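Local coordinates for protein omega-class glutathione S-transferase (Bombyx mori, PDB 3WD6) that binds glutathione and probably catalyses glutathione transfer and glutathione-dependent reduction of dehydroascorbate, at residues P22-N27 with E56-D61; E187-F192 with V198-S203. All blocks are in the same frame, centred on the assembly; numbering follows the deposited sequence.

Overall arrangement
The two interactions belong to the two halves of the glutathione transferase fold. Interaction 1 comes first along the chain and closes before interaction 2 opens. It ties the loop after strand 16-17 to strand 56-60 in the mixed sheet of the thioredoxin-like N-terminal domain. Interaction 2 lies in the helical C-terminal domain, where the end of helix 177-189 meets the loop leading to helix 206-216. Their centres are 34 Å apart, on opposite sides of the chain's centre, and their nearest atoms are about 11 Å apart. They share no secondary structure. Bound glutathione is about 13 Å from the side chains of Val-58 and Phe-192, so each contact packs its own domain without lining the pocket.

Interaction 1 (P22-N27 with E56-D61); sequences PLPPFN and EVVNID
Asn-27 and Glu-56 both place CG between their own backbone N and carbonyl carbon (chi1 67° and 56°), and their polar ends meet from opposite directions. Beyond CG the Glu-56 chain is extended, which carries its carboxylate across to the loop. The site lies in the thioredoxin-like N-terminal domain of the glutathione transferase fold. Residues 22-27 form an irregular, proline-rich loop. Residues 56-60 form the strand that completes the beta-alpha-beta unit begun by strand 31-34 and helix 39-51. Asn-27 ND2 donates to Glu-56 OE2 at 2.9 Å, with an N-H...O angle of 158°. The acceptor lies close to the Asn-27 amide plane. The donor meets OE2 on its syn side but is tilted out of the carboxylate plane, and the two planes are nearly perpendicular. Asn-27 OD1 accepts from Lys-29 N, and this second bond helps fix which way the amide is turned. The carboxylate also forms a salt bridge through OE1 with Arg-31 on the neighbouring strand. Arg-31 bonds to Pro-24 O as well, so one guanidinium links the loop to the strand. Its charge probably favours the ionised form of Glu-56. Farther along the strand the contact is apolar and looser. Val-58 turns CG2 toward the ring of Pro-24, and Pro-24 CG lies 4.4 Å from Val-58 CG2. Leu-17 of an edge strand, 16-17, touches both residues. The two segments bury 145 Å² between them, through one direct hydrogen bond, one water bridge and one apolar touch. The water bridges Asn-27 and Glu-56 a second time: it accepts from Asn-27 N at 3.0 Å and donates to Glu-56 OE1 at 2.6 Å.

Interaction 2 (E187-F192 with V198-S203); sequences ERLRAF and VRLEPS
Val-198 packs against Phe-192 where the loop after helix 177-189 folds back against the end of that helix. The contact lies in the helical C-terminal domain of the glutathione transferase fold. The tight part is around Val-198. Its CG1 is anti to the backbone N (chi1 -177°) and lies 3.7 Å from Phe-192 CB. Val-198 CG2 also reaches Phe-192 CB, at 3.9 Å, so both methyls rest against Phe-192 CB from one side. The carbonyl oxygen Phe-192 O sits 3.5 Å from Val-198 CB. The Phe-192 ring itself leads away and meets His-235. The same Val-198 CG1 also lies 4.0 Å from Leu-189 CG, the two side chains sliding past each other in opposite directions. At Val-198, an alanine here would remove both methyls and would probably open a gap beside Phe-192 CB and cost Leu-189 CG its neighbour CG1. Leu-189 CD1 meets Leu-200 CD1 at 4.0 Å, and these side chains cross at about a right angle. Tyr-151 of helix 145-165 touches both leucines and bonds to Val-198 O. The loose side begins at Arg-199, which is exposed and points away from the helix. Beyond Leu-200 the loop leaves the helix end. No hydrogen bond joins the two segments, so their match rests on methyl, methine and methylene surfaces.

Interaction 1 (P22-N27 with E56-D61)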
loop_
_atom_site.group_PDB
_atom_site.type_symbol
_atom_site.label_atom_id
_atom_site.label_comp_id
_atom_site.label_asym_id
_atom_site.label_seq_id
_atom_site.Cartn_x
_atom_site.Cartn_y
_atom_site.Cartn_z
ATOM N N PRO A 22 7.016 -24.869 4.177
ATOM C CA PRO A 22 6.803 -24.951 5.626
ATOM C C PRO A 22 6.500 -23.563 6.230
ATOM O O PRO A 22 7.007 -22.537 5.740
ATOM C CB PRO A 22 8.158 -25.464 6.160
ATOM C CG PRO A 22 9.033 -25.723 4.939
ATOM C CD PRO A 22 8.445 -24.929 3.816
ATOM N N LEU A 23 5.680 -23.548 7.278
ATOM C CA LEU A 23 5.373 -22.349 8.055
ATOM C C LEU A 23 6.492 -22.060 9.063
ATOM O O LEU A 23 6.675 -22.821 10.011
ATOM C CB LEU A 23 4.065 -22.580 8.822
ATOM C CG LEU A 23 3.564 -21.551 9.836
ATOM C CD1 LEU A 23 3.637 -20.161 9.232
ATOM C CD2 LEU A 23 2.126 -21.863 10.314
ATOM N N PRO A 24 7.239 -20.960 8.879
ATOM C CA PRO A 24 8.308 -20.634 9.842
ATOM C C PRO A 24 7.755 -20.438 11.262
ATOM O O PRO A 24 6.746 -19.754 11.445
ATOM C CB PRO A 24 8.868 -19.309 9.311
ATOM C CG PRO A 24 8.448 -19.276 7.843
ATOM C CD PRO A 24 7.120 -19.959 7.803
ATOM N N PRO A 25 8.401 -21.051 12.264
ATOM C CA PRO A 25 7.917 -20.961 13.652
ATOM C C PRO A 25 7.951 -19.525 14.181
ATOM O O PRO A 25 8.892 -18.800 13.865
ATOM C CB PRO A 25 8.919 -21.826 14.436
ATOM C CG PRO A 25 10.142 -21.940 13.540
ATOM C CD PRO A 25 9.627 -21.868 12.134
ATOM N N PHE A 26 6.952 -19.120 14.965
ATOM C CA PHE A 26 6.968 -17.798 15.592
ATOM C C PHE A 26 8.208 -17.684 16.489
ATOM O O PHE A 26 8.609 -18.663 17.123
ATOM C CB PHE A 26 5.684 -17.591 16.396
ATOM C CG PHE A 26 5.516 -16.190 16.955
ATOM C CD1 PHE A 26 4.953 -15.172 16.179
ATOM C CD2 PHE A 26 5.893 -15.894 18.271
ATOM C CE1 PHE A 26 4.781 -13.890 16.701
ATOM C CE2 PHE A 26 5.727 -14.610 18.792
ATOM C CZ PHE A 26 5.166 -13.617 18.005
ATOM N N ASN A 27 8.818 -16.502 16.535
ATOM C CA ASN A 27 10.089 -16.324 17.234
ATOM C C ASN A 27 10.123 -15.060 18.106
ATOM O O ASN A 27 11.199 -14.647 18.592
ATOM C CB ASN A 27 11.271 -16.327 16.245
ATOM C CG ASN A 27 11.267 -15.105 15.303
ATOM O OD1 ASN A 27 11.380 -13.951 15.747
ATOM N ND2 ASN A 27 11.163 -15.363 13.996
ATOM N N GLU A 56 9.302 -8.768 11.117
ATOM C CA GLU A 56 9.822 -9.650 10.079
ATOM C C GLU A 56 8.729 -9.812 9.021
ATOM O O GLU A 56 7.524 -9.620 9.306
ATOM C CB GLU A 56 10.202 -11.024 10.665
ATOM C CG GLU A 56 9.035 -11.700 11.394
ATOM C CD GLU A 56 9.346 -13.130 11.808
ATOM O OE1 GLU A 56 8.391 -13.915 12.023
ATOM O OE2 GLU A 56 10.543 -13.469 11.932
ATOM N N VAL A 57 9.148 -10.163 7.809
ATOM C CA VAL A 57 8.220 -10.321 6.702
ATOM C C VAL A 57 8.208 -11.772 6.252
ATOM O O VAL A 57 9.259 -12.353 6.035
ATOM C CB VAL A 57 8.638 -9.441 5.487
ATOM C CG1 VAL A 57 7.723 -9.688 4.284
ATOM C CG2 VAL A 57 8.670 -7.955 5.865
ATOM N N VAL A 58 7.020 -12.352 6.117
ATOM C CA VAL A 58 6.866 -13.627 5.422
ATOM C C VAL A 58 6.074 -13.393 4.136
ATOM O O VAL A 58 4.913 -12.987 4.186
ATOM C CB VAL A 58 6.162 -14.705 6.295
ATOM C CG1 VAL A 58 5.824 -15.943 5.434
ATOM C CG2 VAL A 58 7.048 -15.102 7.466
ATOM N N ASN A 59 6.705 -13.620 2.987
ATOM C CA ASN A 59 6.043 -13.363 1.703
ATOM C C ASN A 59 5.221 -14.540 1.195
ATOM O O ASN A 59 5.620 -15.695 1.341
ATOM C CB ASN A 59 7.055 -12.895 0.668
ATOM C CG ASN A 59 7.497 -11.476 0.920
ATOM O OD1 ASN A 59 6.689 -10.627 1.343
ATOM N ND2 ASN A 59 8.780 -11.200 0.684
ATOM N N ILE A 60 4.067 -14.249 0.612
ATOM C CA ILE A 60 3.130 -15.304 0.232
ATOM C C ILE A 60 2.824 -15.286 -1.251
ATOM O O ILE A 60 2.372 -14.267 -1.777
ATOM C CB ILE A 60 1.775 -15.148 0.948
ATOM C CG1 ILE A 60 1.942 -15.196 2.481
ATOM C CG2 ILE A 60 0.809 -16.177 0.441
ATOM C CD1 ILE A 60 2.464 -16.513 3.036
ATOM N N ASP A 61 3.066 -16.420 -1.909
ATOM C CA ASP A 61 2.646 -16.654 -3.293
ATOM C C ASP A 61 1.115 -16.733 -3.330
ATOM O O ASP A 61 0.522 -17.635 -2.736
ATOM C CB ASP A 61 3.275 -17.958 -3.791
ATOM C CG ASP A 61 3.078 -18.177 -5.274
ATOM O OD1 ASP A 61 1.920 -18.109 -5.730
ATOM O OD2 ASP A 61 4.081 -18.420 -5.985
HETATM O O HOH W 1 8.216 -14.295 14.590
#

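Interaction 2 (E187-F192 with V198-S203)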
loop_
_atom_site.group_PDB
_atom_site.type_symbol
_atom_site.label_atom_id
_atom_site.label_comp_id
_atom_site.label_asym_id
_atom_site.label_seq_id
_atom_site.Cartn_x
_atom_site.Cartn_y
_atom_site.Cartn_z
ATOM N N GLU A 187 2.351 5.376 -5.585
ATOM C CA GLU A 187 3.600 4.747 -5.987
ATOM C C GLU A 187 3.389 4.091 -7.344
ATOM O O GLU A 187 4.260 4.151 -8.224
ATOM C CB GLU A 187 4.087 3.705 -4.956
ATOM C CG GLU A 187 5.470 3.121 -5.307
ATOM C CD GLU A 187 6.133 2.306 -4.184
ATOM O OE1 GLU A 187 6.808 1.290 -4.491
ATOM O OE2 GLU A 187 6.010 2.682 -2.992
ATOM N N ARG A 188 2.216 3.485 -7.510
ATOM C CA ARG A 188 1.874 2.751 -8.729
ATOM C C ARG A 188 1.508 3.690 -9.882
ATOM O O ARG A 188 1.823 3.408 -11.041
ATOM C CB ARG A 188 0.755 1.730 -8.449
ATOM C CG ARG A 188 1.268 0.395 -7.870
ATOM C CD ARG A 188 0.427 -0.127 -6.709
ATOM N NE ARG A 188 1.017 -1.325 -6.097
ATOM C CZ ARG A 188 1.830 -1.308 -5.040
ATOM N NH1 ARG A 188 2.146 -0.159 -4.461
ATOM N NH2 ARG A 188 2.317 -2.437 -4.551
ATOM N N LEU A 189 0.877 4.818 -9.564
ATOM C CA LEU A 189 0.480 5.787 -10.585
ATOM C C LEU A 189 1.709 6.147 -11.437
ATOM O O LEU A 189 1.604 6.322 -12.658
ATOM C CB LEU A 189 -0.143 7.042 -9.929
ATOM C CG LEU A 189 -0.695 8.227 -10.746
ATOM C CD1 LEU A 189 -1.589 9.126 -9.887
ATOM C CD2 LEU A 189 0.412 9.061 -11.406
ATOM N N ARG A 190 2.864 6.230 -10.775
ATOM C CA ARG A 190 4.129 6.543 -11.432
ATOM C C ARG A 190 4.444 5.595 -12.615
ATOM O O ARG A 190 4.978 6.028 -13.643
ATOM C CB ARG A 190 5.268 6.556 -10.402
ATOM C CG ARG A 190 5.357 7.851 -9.597
ATOM C CD ARG A 190 6.036 7.666 -8.224
ATOM N NE ARG A 190 7.464 7.343 -8.261
ATOM C CZ ARG A 190 7.969 6.122 -8.042
ATOM N NH1 ARG A 190 7.162 5.096 -7.790
ATOM N NH2 ARG A 190 9.284 5.921 -8.065
ATOM N N ALA A 191 4.092 4.316 -12.482
ATOM C CA ALA A 191 4.352 3.352 -13.556
ATOM C C ALA A 191 3.271 3.350 -14.627
ATOM O O ALA A 191 3.472 2.819 -15.714
ATOM C CB ALA A 191 4.540 1.962 -13.000
ATOM N N PHE A 192 2.119 3.930 -14.327
ATOM C CA PHE A 192 1.072 4.049 -15.334
ATOM C C PHE A 192 1.161 5.404 -16.015
ATOM O O PHE A 192 0.298 5.751 -16.821
ATOM C CB PHE A 192 -0.306 3.877 -14.704
ATOM C CG PHE A 192 -0.600 2.471 -14.276
ATOM C CD1 PHE A 192 -1.171 1.559 -15.168
ATOM C CD2 PHE A 192 -0.302 2.049 -12.991
ATOM C CE1 PHE A 192 -1.444 0.244 -14.775
ATOM C CE2 PHE A 192 -0.572 0.730 -12.589
ATOM C CZ PHE A 192 -1.144 -0.172 -13.488
ATOM N N VAL A 198 -4.180 7.900 -17.318
ATOM C CA VAL A 198 -3.633 8.029 -15.972
ATOM C C VAL A 198 -2.727 9.254 -15.828
ATOM O O VAL A 198 -2.716 9.895 -14.785
ATOM C CB VAL A 198 -2.816 6.779 -15.584
ATOM C CG1 VAL A 198 -2.316 6.889 -14.140
ATOM C CG2 VAL A 198 -3.638 5.512 -15.795
ATOM N N ARG A 199 -1.962 9.566 -16.872
ATOM C CA ARG A 199 -0.972 10.646 -16.813
ATOM C C ARG A 199 -1.606 11.918 -16.252
ATOM O O ARG A 199 -2.756 12.240 -16.568
ATOM C CB ARG A 199 -0.366 10.922 -18.197
ATOM C CG ARG A 199 1.008 11.613 -18.149
ATOM C CD ARG A 199 1.473 12.131 -19.530
ATOM N NE ARG A 199 0.814 13.384 -19.910
ATOM C CZ ARG A 199 1.320 14.604 -19.707
ATOM N NH1 ARG A 199 2.510 14.754 -19.128
ATOM N NH2 ARG A 199 0.633 15.682 -20.083
ATOM N N LEU A 200 -0.859 12.637 -15.423
ATOM C CA LEU A 200 -1.389 13.827 -14.779
ATOM C C LEU A 200 -0.937 15.097 -15.484
ATOM O O LEU A 200 0.263 15.327 -15.663
ATOM C CB LEU A 200 -0.966 13.862 -13.306
ATOM C CG LEU A 200 -1.496 12.723 -12.428
ATOM C CD1 LEU A 200 -1.098 12.931 -10.971
ATOM C CD2 LEU A 200 -3.016 12.612 -12.568
ATOM N N GLU A 201 -1.899 15.921 -15.888
ATOM C CA GLU A 201 -1.587 17.221 -16.480
ATOM C C GLU A 201 -0.902 18.083 -15.415
ATOM O O GLU A 201 -1.486 18.373 -14.368
ATOM C CB GLU A 201 -2.863 17.896 -17.009
ATOM C CG GLU A 201 -2.627 19.011 -18.040
ATOM C CD GLU A 201 -2.168 20.344 -17.422
ATOM O OE1 GLU A 201 -2.709 20.749 -16.365
ATOM O OE2 GLU A 201 -1.267 20.992 -18.006
ATOM N N PRO A 202 0.342 18.494 -15.682
ATOM C CA PRO A 202 1.196 19.140 -14.675
ATOM C C PRO A 202 0.731 20.521 -14.212
ATOM O O PRO A 202 1.205 20.979 -13.182
ATOM C CB PRO A 202 2.559 19.253 -15.378
ATOM C CG PRO A 202 2.478 18.326 -16.553
ATOM C CD PRO A 202 1.041 18.302 -16.961
ATOM N N SER A 203 -0.147 21.198 -14.940
ATOM C CA SER A 203 -0.683 22.443 -14.396
ATOM C C SER A 203 -1.765 22.125 -13.354
ATOM O O SER A 203 -1.666 22.540 -12.176
ATOM C CB SER A 203 -1.212 23.372 -15.501
ATOM O OG SER A 203 -2.410 22.880 -16.088
#